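Local coordinates for lysine-sensitive aspartokinase 3 (PDB 2J0X), which catalyses the ATP-dependent phosphorylation of L-aspartate to 4-phospho-L-aspartate, the first step towards lysine, and is allosterically inhibited by lysine, at the interface of chains A and B. Coordinates in Å, arbitrary orientation; residue numbers count along the deposited sequence, not the author numbering. Chains: chain A/B, Lysine-sensitive aspartokinase 3.

Contact 1: the interface of chains A and B. Residues chain A 245, 249, 261-262, 265; chain B 316.
The 3-10 helix 316-318 of chain B meets helix 245-249, the 3-10 helix 261-264 and the start of helix 265-269 of chain A. B:Leu316 brings the two branches of its side chain into an apolar pocket on chain A and buries 89 Å² there. Its CG lies anti to its own carbonyl carbon (chi1 -78°), and the extended second torsion carries CD1 onward to the ring of A:Phe245. The two meet tip to tip: CD1 of B:Leu316 is 3.5 Å from CZ of A:Phe245 and also touches CE2, so the far end of the ring takes the methyl. On A:Phe245, CG is anti to the backbone N (chi1 -176°), which points the ring at chain B. Within chain A, the carbonyl O of A:Pro261 lies in the ring plane at its edge. The same CD1 packs 3.8 Å from CA of A:Ala262, with A:Leu265 more loosely beside it. The other branch, CD2 of B:Leu316, lies 3.8 Å from the methyl CB of A:Ala249 and 4.0 Å from CB of A:Pro261. No polar atoms bond across this patch. An alanine in place of B:Leu316 would probably leave a gap beside the A:Phe245 ring and strip A:Ala249 of its methyl partner. The pocket lies within the amino acid kinase family region of chain A, and the leucine comes from the ACT region of chain B.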
# COMPACT_ATOMS: atom_id res chain seq x y z
N PHE A 245 19.02 6.86 -16.91
CA PHE A 245 18.22 5.67 -16.68
C PHE A 245 17.26 5.92 -15.55
O PHE A 245 16.05 5.76 -15.69
CB PHE A 245 19.12 4.49 -16.32
CG PHE A 245 18.37 3.19 -16.15
CD1 PHE A 245 17.59 2.68 -17.19
CD2 PHE A 245 18.46 2.47 -14.96
CE1 PHE A 245 16.93 1.46 -17.05
CE2 PHE A 245 17.80 1.24 -14.81
CZ PHE A 245 17.03 0.74 -15.86
N ALA A 249 13.17 5.52 -16.00
CA ALA A 249 12.40 4.55 -15.23
C ALA A 249 11.20 5.22 -14.57
O ALA A 249 10.11 4.65 -14.53
CB ALA A 249 13.27 3.90 -14.17
N PRO A 261 11.70 -0.39 -18.37
CA PRO A 261 13.01 -0.07 -17.80
C PRO A 261 13.88 -1.24 -17.35
O PRO A 261 15.10 -1.21 -17.50
CB PRO A 261 12.66 0.86 -16.64
CG PRO A 261 11.33 0.38 -16.22
CD PRO A 261 10.64 0.22 -17.55
N ALA A 262 13.26 -2.26 -16.78
CA ALA A 262 14.04 -3.39 -16.31
C ALA A 262 14.84 -4.06 -17.43
O ALA A 262 15.98 -4.48 -17.21
CB ALA A 262 13.13 -4.41 -15.63
N LEU A 265 18.54 -2.81 -18.15
CA LEU A 265 19.51 -2.89 -17.07
C LEU A 265 20.88 -3.47 -17.44
O LEU A 265 21.91 -2.97 -16.99
CB LEU A 265 18.93 -3.66 -15.89
CG LEU A 265 19.77 -3.68 -14.62
CD1 LEU A 265 20.59 -2.40 -14.49
CD2 LEU A 265 18.84 -3.83 -13.43
N LEU B 316 12.96 -1.99 -9.71
CA LEU B 316 12.43 -1.81 -11.06
C LEU B 316 11.35 -2.82 -11.38
O LEU B 316 10.58 -2.62 -12.30
CB LEU B 316 13.52 -1.97 -12.12
CG LEU B 316 14.49 -0.82 -12.39
CD1 LEU B 316 15.44 -1.24 -13.50
CD2 LEU B 316 13.72 0.43 -12.77

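Contact 2: the interface of chains A and B. Residues chain A 249-250, 252, 305, 340-341, 426; chain B 344, 346.
A:Glu250 and B:Glu346 are joined by a hydrogen bond across this patch. The backbone N of B:Glu346 donates to carboxylate OE1 of A:Glu250 at 2.7 Å, with 153° at the hydrogen. OE1 accepts through its syn lone pair, on the side of its other oxygen. The A:Glu250 chain bends at chi2 (-62°), which turns its carboxylate back towards the B:Glu346 backbone. Its carboxylate carbon CD also packs 3.8 Å from CB of B:Glu346.

The charged contacts gather at the far end of the B:Glu346 side chain. Its OE2 lies at the edge of the A:Arg305 guanidinium, in plane, and forms a long salt bridge to NH1 at 4.0 Å. The methyl of A:Ala252 sits at the edge of the same guanidinium. OE1 of B:Glu346 comes within 2.9 Å of OD1 of A:Asp340, with the two carboxylate planes 57° apart. Two ionised carboxylates would repel here, so the pair is a clash unless a proton is shared, and its detail is doubtful at 2.8 Å resolution. The arginine would be expected to ease the crowding of negative charge.

Looser packing completes the patch. The amide ND2 of A:Asn426 lies 4.0 Å from CG of B:Glu346, and it makes a weak hydrogen bond to the carbonyl O of A:Glu250. B:Thr344, at the end of strand 338-344, turns its hydroxyl OG1 towards A:Leu341 on the matching strand.

A:Asp340 and B:Glu346 both belong to the lysine-binding residues shared between the partners. The patch thus includes part of the allosteric site, where residues of both subunits take part in binding lysine.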
# COMPACT_ATOMS: atom_id res chain seq x y z
N ALA A 249 13.17 5.52 -16.00
CA ALA A 249 12.40 4.55 -15.23
C ALA A 249 11.20 5.22 -14.57
O ALA A 249 10.11 4.65 -14.53
CB ALA A 249 13.27 3.90 -14.17
N GLU A 250 11.41 6.42 -14.05
CA GLU A 250 10.35 7.17 -13.41
C GLU A 250 9.46 7.88 -14.43
O GLU A 250 8.54 8.60 -14.06
CB GLU A 250 10.95 8.19 -12.44
CG GLU A 250 11.48 7.61 -11.15
CD GLU A 250 10.38 6.95 -10.33
OE1 GLU A 250 9.21 7.38 -10.44
OE2 GLU A 250 10.70 6.02 -9.56
N ALA A 252 6.59 7.94 -16.57
CA ALA A 252 5.28 7.31 -16.72
C ALA A 252 4.96 6.87 -18.15
O ALA A 252 4.81 5.67 -18.43
CB ALA A 252 4.20 8.28 -16.21
N ARG A 305 -0.83 11.35 -17.70
CA ARG A 305 -1.60 10.11 -17.83
C ARG A 305 -3.00 10.55 -17.46
O ARG A 305 -3.29 10.80 -16.29
CB ARG A 305 -1.13 9.04 -16.84
CG ARG A 305 0.29 8.51 -17.07
CD ARG A 305 0.33 7.33 -18.05
NE ARG A 305 -0.29 6.12 -17.50
CZ ARG A 305 0.15 5.47 -16.42
NH1 ARG A 305 1.21 5.90 -15.75
NH2 ARG A 305 -0.49 4.38 -16.00
N ASP A 340 -0.94 1.77 -8.87
CA ASP A 340 0.08 2.73 -9.27
C ASP A 340 0.42 3.64 -8.08
O ASP A 340 1.37 3.37 -7.34
CB ASP A 340 -0.41 3.57 -10.46
CG ASP A 340 0.70 4.43 -11.09
OD1 ASP A 340 1.89 4.11 -10.90
OD2 ASP A 340 0.38 5.40 -11.80
N LEU A 341 -0.36 4.70 -7.89
CA LEU A 341 -0.12 5.63 -6.80
C LEU A 341 -0.82 5.22 -5.50
O LEU A 341 -1.86 4.56 -5.51
CB LEU A 341 -0.59 7.02 -7.19
CG LEU A 341 -0.06 7.62 -8.48
CD1 LEU A 341 -0.54 9.05 -8.59
CD2 LEU A 341 1.46 7.55 -8.49
N ASN A 426 11.27 11.81 -9.18
CA ASN A 426 9.86 11.96 -9.51
C ASN A 426 9.05 12.73 -8.47
O ASN A 426 9.31 12.65 -7.28
CB ASN A 426 9.26 10.56 -9.69
CG ASN A 426 7.84 10.58 -10.24
OD1 ASN A 426 6.94 11.21 -9.68
ND2 ASN A 426 7.64 9.86 -11.33
N THR B 344 4.26 6.76 -2.99
CA THR B 344 4.84 6.01 -4.10
C THR B 344 5.40 6.86 -5.23
O THR B 344 5.00 8.00 -5.44
CB THR B 344 3.78 5.09 -4.76
OG1 THR B 344 2.70 5.91 -5.23
CG2 THR B 344 3.22 4.08 -3.78
N GLU B 346 7.25 5.84 -9.35
CA GLU B 346 7.00 4.76 -10.28
C GLU B 346 7.68 3.45 -9.95
O GLU B 346 7.07 2.40 -10.10
CB GLU B 346 7.33 5.20 -11.70
CG GLU B 346 6.31 6.19 -12.25
CD GLU B 346 4.86 5.71 -12.12
OE1 GLU B 346 4.37 5.56 -10.98
OE2 GLU B 346 4.20 5.48 -13.16

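Contact 1 and contact 2 lie about 12 Å apart, measured between the centres of their C-alpha atoms. They share A:Ala249, whose methyl serves contact 1 and whose carbonyl end borders contact 2. Helix 245-249 and the residue after it therefore face two separate parts of chain B. Contact 1 is apolar, while contact 2 is mostly polar and includes lysine-site residues. Two-fold symmetry gives each a twin with the chains exchanged. The enzyme is a homodimer, so this arrangement could couple lysine binding at the ACT regions to the kinase region of the partner.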